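Local coordinates for protein glycoside Hydrolase (Bacteroides uniformis, PDB 5T99) that probably hydrolyses galactosidic linkages of agarose-derived sugars as a family 2 glycoside hydrolase, and binds the galactose mimic D-galacto-isofagomine in its pocket, at residues M21-T25 against R175-K179; P183-V187 against T283-D287; N472-G476 against K529-P533; D535-H539 against F671-R676. All coordinates share one frame; numbering follows the deposited sequence.

Interaction 1 (M21-T25 against R175-K179); sequences MASVT and RVDNK
A22 and D177 mark the closest approach of the two backbones, CA to CA 5.0 Å, where a short helical bend of 21-25 leans on the end of strand 172-177. The methyl of A22 points at the strand. Its CB rests 3.4 Å from the carbonyl O of V176 and 4.0 Å from V176 CG1, the branch that lies anti to the backbone N (chi1 174°). Two residues further on, the N178 amide slips under the bend, with ND2 3.6 Å from S23 CB. That ND2 donates to T281 O, while K101 NZ bonds OD1, so both ends of the amide are taken and its rotation is fixed. The contact lies in the family 2 sugar-binding domain, a beta-sandwich: the chain goes on shortly after to strand 28-29, which pairs antiparallel with 172-177. D177 turns its CB away from the bend and forms a salt bridge with R104. No direct hydrogen bond joins 21-25 to 175-179. Instead a water accepts from N178 N at 3.0 Å and lies 3.1 Å from A22 O, which competes with other acceptors for its protons. Within the bend, T25 OG1 donates to M21 O at 3.1 Å.

Interaction 2 (P183-V187 against T283-D287); sequences PEHGV and TYFTD
The Y284 ring reaches across to the bend at P183-V187 and is approached obliquely, from one side of its plane, by V187 CG2, 3.6 Å from Y284 CD2, and by P183 O, 4.1 Å from Y284 CE1. A water sits in the ring plane at the hydroxyl end. These residues belong to the central family 2 domain, an immunoglobulin-like beta-sandwich, and join its two sheets: 180-194 is an outer strand of one, 279-288 of the other. P183 to G186 form a type II beta turn, with H185 taking the positive phi of its third position and G186 closing it. The Y284 side chain swings anti to its own amide nitrogen (chi1 -171°) and carries its hydroxyl to the turn, where G186 N donates to OH in a weak bond of 3.3 Å, bent to 142°. The in-plane water is also bound to this hydroxyl, 3.0 Å from Y284 OH, and donates to V187 O, which N405 ND2 also reaches. V187 and Y284 point opposite ways as they pass, and the valine's other neighbour is T286, whose OG1 lies 3.7 Å from V187 CB.

Interaction 3 (N472-G476 against K529-P533); sequences NYKPG and KWAYP. With GIF (D-galacto-isofagomine), chain C.
Y473 lies with one ring face under the indole edge of W530, and this tilted edge-to-face pair forms part of the galacto-isofagomine pocket at the mouth of the TIM barrel, where 472-476 follows strand 468-472; residues 529-533 belong to the long loop after strand 490-495. The indole comes in with CD1 over the centre of the phenol ring, 3.7 Å from Y473 CD2, the five-membered ring being tilted 55° to the phenol plane. With CG wedged between its backbone N and carbonyl carbon (chi1 54°), the tryptophan turns its N-H edge to the ligand. W530 NE1 donates at 3.0 Å to O of the ligand, the hydroxyl on its exocyclic carbon, and that oxygen lies near the indole plane, though the bond bends to 146°. Y473 adds packing, with its OH 3.9 Å from ligand C3. The same hydroxyl bonds E494 OE2 and S497 OG, which links the tyrosine to two other residues that bond the ligand. Behind this pair Y532 presents its edge to Y473 CA and one face to P475, whose CG makes a CH-pi contact 3.9 Å from the Y532 ring centroid. The Y532 hydroxyl is held by E537. Between the loops a water donates both ways, 2.7 Å to Y473 O and 2.7 Å to W530 O.

Interaction 4 (D535-H539 against F671-R676); sequences DIEFH and FQSKYR
Helix 534-543 of the TIM barrel meets the DUF4982 region here, and a salt bridge between D535 and R676 ties the two together. The axes of 535-539 and 671-673 approach to 9.7 Å at an angle of 76°. R676 grips the carboxylate side-on: NE donates to the syn lone pair of D535 OD1 at 2.9 Å, and NH2 to OD2 at 2.9 Å, 29° out of the carboxylate plane. Backbone carbonyls of Y523 and D524 take further N-H groups of the guanidinium, which would hold it in place. S673 OG also donates to D535 OD1, although the modelled 2.5 Å is very short and the exact length is doubtful. Aromatic groups pack around this polar centre. F538 lays CB over one face of Y675, 3.8 Å from the ring centroid, and its ring turns an edge to that same face, while K674 CG covers the other side. I536 CD1 sits over the F671 ring, 3.8 Å from F671 CG, and F671 in turn directs an edge at the face of H539, whose buried ND1 has no partner. Y675 N donates back to S673 OG at 3.1 Å, the bond that defines an ST turn, here at the end of the strand.

How the interactions relate
The four contacts come in series along the chain and fall into two pairs on opposite sides of its centre. Interactions 1 and 2, centres 13 Å apart, flank the boundary between the sugar-binding domain and the next sandwich: strands 172-177 and 180-194 are consecutive, and S23 O probably accepts from T283 OG1 at 2.7 Å. Interactions 3 and 4, also 13 Å apart, share one side of the barrel, since 529-533 runs directly into helix 534-543; there P533 CB packs 3.9 Å from R676 NH2. The ligand pocket at interaction 3 thus lies one step from the DUF4982 seam, whereas the centre of interaction 2 is about 43 Å from that of interaction 3.

Interaction 1 (M21-T25 against R175-K179)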
loop_
_atom_site.group_PDB
_atom_site.type_symbol
_atom_site.label_atom_id
_atom_site.label_comp_id
_atom_site.label_asym_id
_atom_site.label_seq_id
_atom_site.Cartn_x
_atom_site.Cartn_y
_atom_site.Cartn_z
ATOM N N MET A 21 30.659 14.033 -7.735
ATOM C CA MET A 21 30.807 13.706 -9.186
ATOM C C MET A 21 29.532 13.040 -9.737
ATOM O O MET A 21 28.831 12.318 -9.019
ATOM C CB MET A 21 32.057 12.830 -9.399
ATOM C CG MET A 21 32.440 12.542 -10.848
ATOM S SD MET A 21 32.557 13.948 -11.984
ATOM C CE MET A 21 32.880 13.111 -13.537
ATOM N N ALA A 22 29.235 13.318 -11.008
ATOM C CA ALA A 22 28.034 12.810 -11.699
ATOM C C ALA A 22 28.110 11.309 -12.055
ATOM O O ALA A 22 27.081 10.625 -12.127
ATOM C CB ALA A 22 27.782 13.632 -12.956
ATOM N N SER A 23 29.328 10.820 -12.301
ATOM C CA SER A 23 29.586 9.399 -12.602
ATOM C C SER A 23 29.294 8.389 -11.464
ATOM O O SER A 23 29.003 7.228 -11.754
ATOM C CB SER A 23 31.026 9.216 -13.127
ATOM O OG SER A 23 32.003 9.598 -12.176
ATOM N N VAL A 24 29.372 8.822 -10.200
ATOM C CA VAL A 24 29.101 7.944 -9.026
ATOM C C VAL A 24 27.685 8.093 -8.404
ATOM O O VAL A 24 27.208 7.176 -7.722
ATOM C CB VAL A 24 30.196 8.082 -7.919
ATOM C CG1 VAL A 24 31.568 7.724 -8.482
ATOM C CG2 VAL A 24 30.225 9.473 -7.277
ATOM N N THR A 25 27.024 9.228 -8.657
ATOM C CA THR A 25 25.732 9.579 -8.037
ATOM C C THR A 25 24.526 9.145 -8.899
ATOM O O THR A 25 24.389 9.572 -10.056
ATOM C CB THR A 25 25.671 11.102 -7.752
ATOM O OG1 THR A 25 26.767 11.467 -6.900
ATOM C CG2 THR A 25 24.366 11.499 -7.081
ATOM N N ARG A 175 18.745 14.410 -10.776
ATOM C CA ARG A 175 19.644 13.484 -11.469
ATOM C C ARG A 175 20.627 14.298 -12.292
ATOM O O ARG A 175 20.231 15.014 -13.219
ATOM C CB ARG A 175 18.846 12.524 -12.357
ATOM C CG ARG A 175 18.113 11.452 -11.556
ATOM C CD ARG A 175 16.874 10.910 -12.254
ATOM N NE ARG A 175 15.972 10.242 -11.310
ATOM C CZ ARG A 175 14.703 9.893 -11.562
ATOM N NH1 ARG A 175 14.137 10.121 -12.760
ATOM N NH2 ARG A 175 13.988 9.299 -10.600
ATOM N N VAL A 176 21.903 14.213 -11.925
ATOM C CA VAL A 176 22.961 14.922 -12.607
ATOM C C VAL A 176 23.826 13.850 -13.244
ATOM O O VAL A 176 24.443 13.052 -12.538
ATOM C CB VAL A 176 23.777 15.781 -11.624
ATOM C CG1 VAL A 176 24.980 16.424 -12.320
ATOM C CG2 VAL A 176 22.887 16.852 -11.009
ATOM N N ASP A 177 23.856 13.821 -14.574
ATOM C CA ASP A 177 24.616 12.820 -15.314
ATOM C C ASP A 177 25.642 13.441 -16.264
ATOM O O ASP A 177 25.492 14.587 -16.679
ATOM C CB ASP A 177 23.655 11.928 -16.103
ATOM C CG ASP A 177 22.914 10.948 -15.218
ATOM O OD1 ASP A 177 23.350 9.788 -15.128
ATOM O OD2 ASP A 177 21.905 11.340 -14.597
ATOM N N ASN A 178 26.681 12.671 -16.597
ATOM C CA ASN A 178 27.543 12.970 -17.744
ATOM C C ASN A 178 26.763 12.650 -19.010
ATOM O O ASN A 178 25.683 12.069 -18.941
ATOM C CB ASN A 178 28.841 12.161 -17.692
ATOM C CG ASN A 178 29.673 12.487 -16.468
ATOM O OD1 ASN A 178 30.072 13.636 -16.269
ATOM N ND2 ASN A 178 29.914 11.497 -15.623
ATOM N N LYS A 179 27.305 13.024 -20.163
ATOM C CA LYS A 179 26.561 12.921 -21.421
ATOM C C LYS A 179 26.444 11.494 -22.019
ATOM O O LYS A 179 25.727 11.301 -23.022
ATOM C CB LYS A 179 27.122 13.909 -22.435
ATOM C CG LYS A 179 26.838 15.348 -22.040
ATOM C CD LYS A 179 27.372 16.333 -23.065
ATOM C CE LYS A 179 27.225 17.767 -22.579
ATOM N NZ LYS A 179 27.284 18.740 -23.704
HETATM O O HOH W 1 26.440 10.096 -15.117
#

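Interaction 2 (P183-V187 against T283-D287)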
loop_
_atom_site.group_PDB
_atom_site.type_symbol
_atom_site.label_atom_id
_atom_site.label_comp_id
_atom_site.label_asym_id
_atom_site.label_seq_id
_atom_site.Cartn_x
_atom_site.Cartn_y
_atom_site.Cartn_z
ATOM N N PRO A 183 19.360 6.318 -19.004
ATOM C CA PRO A 183 18.158 7.152 -18.796
ATOM C C PRO A 183 17.162 6.474 -17.879
ATOM O O PRO A 183 17.455 5.377 -17.385
ATOM C CB PRO A 183 17.588 7.307 -20.200
ATOM C CG PRO A 183 17.987 6.042 -20.885
ATOM C CD PRO A 183 19.314 5.636 -20.309
ATOM N N GLU A 184 16.008 7.099 -17.629
ATOM C CA GLU A 184 15.133 6.589 -16.562
ATOM C C GLU A 184 14.583 5.216 -16.909
ATOM O O GLU A 184 14.339 4.919 -18.071
ATOM C CB GLU A 184 14.012 7.559 -16.148
ATOM C CG GLU A 184 13.010 7.941 -17.222
ATOM C CD GLU A 184 11.678 8.459 -16.661
ATOM O OE1 GLU A 184 11.496 8.585 -15.411
ATOM O OE2 GLU A 184 10.801 8.747 -17.496
ATOM N N HIS A 185 14.438 4.387 -15.882
ATOM C CA HIS A 185 14.015 2.996 -16.037
ATOM C C HIS A 185 14.875 2.226 -17.038
ATOM O O HIS A 185 14.384 1.358 -17.744
ATOM C CB HIS A 185 12.540 2.953 -16.432
ATOM C CG HIS A 185 11.686 3.873 -15.617
ATOM N ND1 HIS A 185 10.667 4.627 -16.162
ATOM C CD2 HIS A 185 11.724 4.182 -14.298
ATOM C CE1 HIS A 185 10.094 5.335 -15.204
ATOM N NE2 HIS A 185 10.723 5.091 -14.068
ATOM N N GLY A 186 16.170 2.526 -17.050
ATOM C CA GLY A 186 17.069 2.063 -18.099
ATOM C C GLY A 186 17.737 0.708 -17.927
ATOM O O GLY A 186 18.556 0.331 -18.773
ATOM N N VAL A 187 17.417 -0.009 -16.844
ATOM C CA VAL A 187 17.870 -1.394 -16.648
ATOM C C VAL A 187 16.674 -2.298 -16.352
ATOM O O VAL A 187 15.818 -1.968 -15.538
ATOM C CB VAL A 187 18.897 -1.513 -15.505
ATOM C CG1 VAL A 187 19.287 -2.972 -15.278
ATOM C CG2 VAL A 187 20.124 -0.667 -15.798
ATOM N N THR A 283 26.797 5.549 -12.912
ATOM C CA THR A 283 26.570 4.452 -11.982
ATOM C C THR A 283 25.085 4.422 -11.721
ATOM O O THR A 283 24.497 5.457 -11.433
ATOM C CB THR A 283 27.317 4.651 -10.650
ATOM O OG1 THR A 283 28.732 4.717 -10.885
ATOM C CG2 THR A 283 27.039 3.497 -9.687
ATOM N N TYR A 284 24.487 3.234 -11.801
ATOM C CA TYR A 284 23.034 3.074 -11.746
ATOM C C TYR A 284 22.694 1.795 -10.995
ATOM O O TYR A 284 23.134 0.708 -11.383
ATOM C CB TYR A 284 22.492 2.998 -13.169
ATOM C CG TYR A 284 20.985 3.035 -13.327
ATOM C CD1 TYR A 284 20.316 4.243 -13.575
ATOM C CD2 TYR A 284 20.230 1.870 -13.271
ATOM C CE1 TYR A 284 18.940 4.281 -13.759
ATOM C CE2 TYR A 284 18.854 1.899 -13.453
ATOM C CZ TYR A 284 18.213 3.107 -13.698
ATOM O OH TYR A 284 16.848 3.139 -13.872
ATOM N N PHE A 285 21.906 1.935 -9.933
ATOM C CA PHE A 285 21.554 0.832 -9.063
ATOM C C PHE A 285 20.138 0.319 -9.355
ATOM O O PHE A 285 19.244 1.104 -9.687
ATOM C CB PHE A 285 21.674 1.268 -7.605
ATOM C CG PHE A 285 23.092 1.484 -7.149
ATOM C CD1 PHE A 285 23.862 0.408 -6.671
ATOM C CD2 PHE A 285 23.663 2.752 -7.180
ATOM C CE1 PHE A 285 25.163 0.596 -6.232
ATOM C CE2 PHE A 285 24.972 2.947 -6.743
ATOM C CZ PHE A 285 25.725 1.868 -6.275
ATOM N N THR A 286 19.964 -1.000 -9.245
ATOM C CA THR A 286 18.661 -1.659 -9.375
ATOM C C THR A 286 18.549 -2.761 -8.308
ATOM O O THR A 286 19.418 -3.629 -8.201
ATOM C CB THR A 286 18.467 -2.308 -10.768
ATOM O OG1 THR A 286 18.680 -1.350 -11.812
ATOM C CG2 THR A 286 17.050 -2.894 -10.907
ATOM N N ASP A 287 17.479 -2.732 -7.522
ATOM C CA ASP A 287 17.219 -3.806 -6.571
ATOM C C ASP A 287 16.443 -4.881 -7.296
ATOM O O ASP A 287 15.596 -4.568 -8.145
ATOM C CB ASP A 287 16.444 -3.289 -5.366
ATOM C CG ASP A 287 17.305 -2.446 -4.438
ATOM O OD1 ASP A 287 18.486 -2.796 -4.204
ATOM O OD2 ASP A 287 16.800 -1.437 -3.923
HETATM O O HOH W 2 15.506 0.441 -13.895
#

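Interaction 3 (N472-G476 against K529-P533)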
loop_
_atom_site.group_PDB
_atom_site.type_symbol
_atom_site.label_atom_id
_atom_site.label_comp_id
_atom_site.label_asym_id
_atom_site.label_seq_id
_atom_site.Cartn_x
_atom_site.Cartn_y
_atom_site.Cartn_z
ATOM N N ASN A 472 -14.798 -9.980 -9.121
ATOM C CA ASN A 472 -15.173 -9.160 -7.970
ATOM C C ASN A 472 -16.552 -9.548 -7.457
ATOM O O ASN A 472 -17.541 -9.370 -8.161
ATOM C CB ASN A 472 -15.175 -7.685 -8.346
ATOM C CG ASN A 472 -13.791 -7.144 -8.573
ATOM O OD1 ASN A 472 -12.837 -7.907 -8.767
ATOM N ND2 ASN A 472 -13.659 -5.819 -8.520
ATOM N N TYR A 473 -16.597 -10.094 -6.241
ATOM C CA TYR A 473 -17.841 -10.391 -5.492
ATOM C C TYR A 473 -18.770 -11.408 -6.158
ATOM O O TYR A 473 -19.981 -11.183 -6.244
ATOM C CB TYR A 473 -18.597 -9.105 -5.176
ATOM C CG TYR A 473 -17.715 -8.047 -4.561
ATOM C CD1 TYR A 473 -17.290 -8.147 -3.228
ATOM C CD2 TYR A 473 -17.290 -6.950 -5.309
ATOM C CE1 TYR A 473 -16.475 -7.175 -2.660
ATOM C CE2 TYR A 473 -16.478 -5.984 -4.748
ATOM C CZ TYR A 473 -16.081 -6.105 -3.423
ATOM O OH TYR A 473 -15.286 -5.153 -2.884
ATOM N N LYS A 474 -18.200 -12.531 -6.604
ATOM C CA LYS A 474 -18.971 -13.559 -7.314
ATOM C C LYS A 474 -18.735 -15.002 -6.828
ATOM O O LYS A 474 -18.721 -15.932 -7.653
ATOM C CB LYS A 474 -18.659 -13.472 -8.822
ATOM C CG LYS A 474 -18.962 -12.133 -9.464
ATOM C CD LYS A 474 -20.456 -11.852 -9.543
ATOM C CE LYS A 474 -20.706 -10.481 -10.148
ATOM N NZ LYS A 474 -20.314 -9.375 -9.228
ATOM N N PRO A 475 -18.584 -15.214 -5.504
ATOM C CA PRO A 475 -18.331 -16.585 -5.015
ATOM C C PRO A 475 -19.443 -17.567 -5.374
ATOM O O PRO A 475 -19.160 -18.731 -5.645
ATOM C CB PRO A 475 -18.210 -16.408 -3.498
ATOM C CG PRO A 475 -19.001 -15.181 -3.189
ATOM C CD PRO A 475 -18.832 -14.280 -4.387
ATOM N N GLY A 476 -20.683 -17.078 -5.422
ATOM C CA GLY A 476 -21.822 -17.865 -5.889
ATOM C C GLY A 476 -21.732 -18.331 -7.333
ATOM O O GLY A 476 -22.368 -19.327 -7.704
ATOM N N LYS A 529 -25.051 -3.951 -1.264
ATOM C CA LYS A 529 -25.886 -4.993 -1.894
ATOM C C LYS A 529 -25.102 -6.227 -2.370
ATOM O O LYS A 529 -25.582 -7.343 -2.274
ATOM C CB LYS A 529 -26.696 -4.406 -3.066
ATOM N N TRP A 530 -23.878 -6.007 -2.843
ATOM C CA TRP A 530 -23.008 -7.073 -3.375
ATOM C C TRP A 530 -22.124 -7.716 -2.300
ATOM O O TRP A 530 -21.391 -8.666 -2.586
ATOM C CB TRP A 530 -22.105 -6.512 -4.485
ATOM C CG TRP A 530 -21.315 -5.307 -4.054
ATOM C CD1 TRP A 530 -20.076 -5.293 -3.458
ATOM C CD2 TRP A 530 -21.729 -3.934 -4.151
ATOM N NE1 TRP A 530 -19.693 -3.996 -3.194
ATOM C CE2 TRP A 530 -20.684 -3.143 -3.608
ATOM C CE3 TRP A 530 -22.882 -3.296 -4.654
ATOM C CZ2 TRP A 530 -20.751 -1.739 -3.558
ATOM C CZ3 TRP A 530 -22.961 -1.899 -4.590
ATOM C CH2 TRP A 530 -21.896 -1.135 -4.043
ATOM N N ALA A 531 -22.176 -7.196 -1.077
ATOM C CA ALA A 531 -21.284 -7.637 -0.030
ATOM C C ALA A 531 -21.744 -8.945 0.587
ATOM O O ALA A 531 -22.861 -9.408 0.352
ATOM C CB ALA A 531 -21.146 -6.563 1.038
ATOM N N TYR A 532 -20.852 -9.540 1.366
ATOM C CA TYR A 532 -21.140 -10.766 2.096
ATOM C C TYR A 532 -20.046 -10.985 3.134
ATOM O O TYR A 532 -18.934 -10.482 2.962
ATOM C CB TYR A 532 -21.219 -11.970 1.142
ATOM C CG TYR A 532 -20.076 -12.050 0.152
ATOM C CD1 TYR A 532 -18.897 -12.713 0.479
ATOM C CD2 TYR A 532 -20.168 -11.457 -1.103
ATOM C CE1 TYR A 532 -17.844 -12.788 -0.414
ATOM C CE2 TYR A 532 -19.114 -11.528 -2.012
ATOM C CZ TYR A 532 -17.947 -12.196 -1.655
ATOM O OH TYR A 532 -16.879 -12.280 -2.518
ATOM N N PRO A 533 -20.342 -11.738 4.211
ATOM C CA PRO A 533 -19.313 -11.929 5.240
ATOM C C PRO A 533 -18.144 -12.780 4.736
ATOM O O PRO A 533 -18.323 -13.546 3.806
ATOM C CB PRO A 533 -20.055 -12.663 6.373
ATOM C CG PRO A 533 -21.499 -12.607 6.021
ATOM C CD PRO A 533 -21.571 -12.482 4.529
HETATM C C GIF C . -14.443 -1.217 -6.201
HETATM N N GIF C . -15.400 -2.258 -5.858
HETATM O O GIF C . -17.632 -2.079 -2.067
HETATM C C1 GIF C . -13.885 -0.587 -4.940
HETATM O O1 GIF C . -15.771 0.853 -4.563
HETATM C C2 GIF C . -14.996 -0.188 -3.972
HETATM O O2 GIF C . -13.125 0.567 -5.291
HETATM C C3 GIF C . -15.898 -1.371 -3.632
HETATM C C4 GIF C . -16.463 -1.996 -4.903
HETATM C C5 GIF C . -17.034 -0.940 -2.703
HETATM O O HOH W 3 -22.021 -10.196 -4.752
#

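Interaction 4 (D535-H539 against F671-R676)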
loop_
_atom_site.group_PDB
_atom_site.type_symbol
_atom_site.label_atom_id
_atom_site.label_comp_id
_atom_site.label_asym_id
_atom_site.label_seq_id
_atom_site.Cartn_x
_atom_site.Cartn_y
_atom_site.Cartn_z
ATOM N N ASP A 535 -16.930 -15.467 5.785
ATOM C CA ASP A 535 -17.276 -16.899 5.877
ATOM C C ASP A 535 -17.732 -17.453 4.513
ATOM O O ASP A 535 -17.429 -18.598 4.169
ATOM C CB ASP A 535 -18.406 -17.155 6.913
ATOM C CG ASP A 535 -18.231 -16.372 8.224
ATOM O OD1 ASP A 535 -18.390 -16.954 9.326
ATOM O OD2 ASP A 535 -17.962 -15.157 8.150
ATOM N N ILE A 536 -18.472 -16.629 3.763
ATOM C CA ILE A 536 -18.985 -16.995 2.437
ATOM C C ILE A 536 -17.837 -17.183 1.435
ATOM O O ILE A 536 -17.850 -18.145 0.660
ATOM C CB ILE A 536 -20.008 -15.939 1.914
ATOM C CG1 ILE A 536 -21.298 -15.964 2.746
ATOM C CG2 ILE A 536 -20.329 -16.125 0.431
ATOM C CD1 ILE A 536 -22.153 -17.208 2.556
ATOM N N GLU A 537 -16.851 -16.284 1.447
ATOM C CA GLU A 537 -15.695 -16.447 0.550
ATOM C C GLU A 537 -14.888 -17.703 0.915
ATOM O O GLU A 537 -14.552 -18.500 0.031
ATOM C CB GLU A 537 -14.790 -15.218 0.546
ATOM C CG GLU A 537 -13.788 -15.188 -0.610
ATOM C CD GLU A 537 -14.422 -15.125 -1.988
ATOM O OE1 GLU A 537 -15.463 -14.443 -2.151
ATOM O OE2 GLU A 537 -13.861 -15.743 -2.910
ATOM N N PHE A 538 -14.612 -17.886 2.210
ATOM C CA PHE A 538 -13.884 -19.075 2.684
ATOM C C PHE A 538 -14.547 -20.353 2.185
ATOM O O PHE A 538 -13.870 -21.255 1.682
ATOM C CB PHE A 538 -13.787 -19.141 4.223
ATOM C CG PHE A 538 -13.109 -17.955 4.860
ATOM C CD1 PHE A 538 -12.256 -17.106 4.136
ATOM C CD2 PHE A 538 -13.313 -17.699 6.201
ATOM C CE1 PHE A 538 -11.661 -16.020 4.738
ATOM C CE2 PHE A 538 -12.708 -16.611 6.818
ATOM C CZ PHE A 538 -11.882 -15.771 6.090
ATOM N N HIS A 539 -15.870 -20.405 2.332
ATOM C CA HIS A 539 -16.655 -21.543 1.894
ATOM C C HIS A 539 -16.459 -21.821 0.404
ATOM O O HIS A 539 -16.121 -22.944 0.021
ATOM C CB HIS A 539 -18.138 -21.310 2.194
ATOM C CG HIS A 539 -19.001 -22.478 1.852
ATOM N ND1 HIS A 539 -19.919 -22.450 0.824
ATOM C CD2 HIS A 539 -19.051 -23.723 2.372
ATOM C CE1 HIS A 539 -20.519 -23.622 0.745
ATOM N NE2 HIS A 539 -20.007 -24.416 1.669
ATOM N N PHE A 671 -26.778 -18.536 6.726
ATOM C CA PHE A 671 -25.657 -19.442 6.448
ATOM C C PHE A 671 -25.152 -20.095 7.753
ATOM O O PHE A 671 -24.918 -19.399 8.755
ATOM C CB PHE A 671 -24.534 -18.660 5.736
ATOM C CG PHE A 671 -23.314 -19.487 5.421
ATOM C CD1 PHE A 671 -23.381 -20.522 4.492
ATOM C CD2 PHE A 671 -22.094 -19.233 6.055
ATOM C CE1 PHE A 671 -22.263 -21.291 4.207
ATOM C CE2 PHE A 671 -20.973 -20.000 5.771
ATOM C CZ PHE A 671 -21.058 -21.032 4.847
ATOM N N GLN A 672 -25.016 -21.426 7.738
ATOM C CA GLN A 672 -24.381 -22.160 8.837
ATOM C C GLN A 672 -22.853 -22.143 8.656
ATOM O O GLN A 672 -22.308 -22.926 7.875
ATOM C CB GLN A 672 -24.887 -23.614 8.910
ATOM C CG GLN A 672 -26.397 -23.800 9.071
ATOM C CD GLN A 672 -26.994 -23.046 10.253
ATOM O OE1 GLN A 672 -27.874 -22.203 10.081
ATOM N NE2 GLN A 672 -26.514 -23.339 11.455
ATOM N N SER A 673 -22.171 -21.255 9.383
ATOM C CA SER A 673 -20.724 -21.048 9.220
ATOM C C SER A 673 -19.873 -21.933 10.133
ATOM O O SER A 673 -20.054 -21.952 11.352
ATOM C CB SER A 673 -20.363 -19.578 9.458
ATOM O OG SER A 673 -18.965 -19.385 9.375
ATOM N N LYS A 674 -18.921 -22.643 9.540
ATOM C CA LYS A 674 -17.937 -23.396 10.320
ATOM C C LYS A 674 -16.753 -22.540 10.779
ATOM O O LYS A 674 -15.831 -23.070 11.382
ATOM C CB LYS A 674 -17.435 -24.624 9.546
ATOM C CG LYS A 674 -16.569 -24.372 8.311
ATOM C CD LYS A 674 -16.104 -25.713 7.752
ATOM C CE LYS A 674 -15.438 -25.602 6.383
ATOM N NZ LYS A 674 -15.476 -26.899 5.631
ATOM N N TYR A 675 -16.782 -21.236 10.523
ATOM C CA TYR A 675 -15.631 -20.371 10.762
ATOM C C TYR A 675 -15.742 -19.533 12.040
ATOM O O TYR A 675 -14.827 -18.776 12.350
ATOM C CB TYR A 675 -15.418 -19.474 9.531
ATOM C CG TYR A 675 -15.312 -20.292 8.261
ATOM C CD1 TYR A 675 -14.138 -20.983 7.953
ATOM C CD2 TYR A 675 -16.395 -20.412 7.389
ATOM C CE1 TYR A 675 -14.043 -21.752 6.802
ATOM C CE2 TYR A 675 -16.312 -21.180 6.237
ATOM C CZ TYR A 675 -15.139 -21.848 5.941
ATOM O OH TYR A 675 -15.055 -22.614 4.794
ATOM N N ARG A 676 -16.866 -19.661 12.752
ATOM C CA ARG A 676 -17.080 -19.023 14.046
ATOM C C ARG A 676 -17.630 -20.049 15.040
ATOM O O ARG A 676 -18.345 -20.968 14.649
ATOM C CB ARG A 676 -18.080 -17.876 13.930
ATOM C CG ARG A 676 -17.923 -17.041 12.685
ATOM C CD ARG A 676 -18.832 -15.836 12.718
ATOM N NE ARG A 676 -18.765 -15.101 11.462
ATOM C CZ ARG A 676 -19.146 -13.840 11.299
ATOM N NH1 ARG A 676 -19.598 -13.115 12.324
ATOM N NH2 ARG A 676 -19.056 -13.284 10.094
#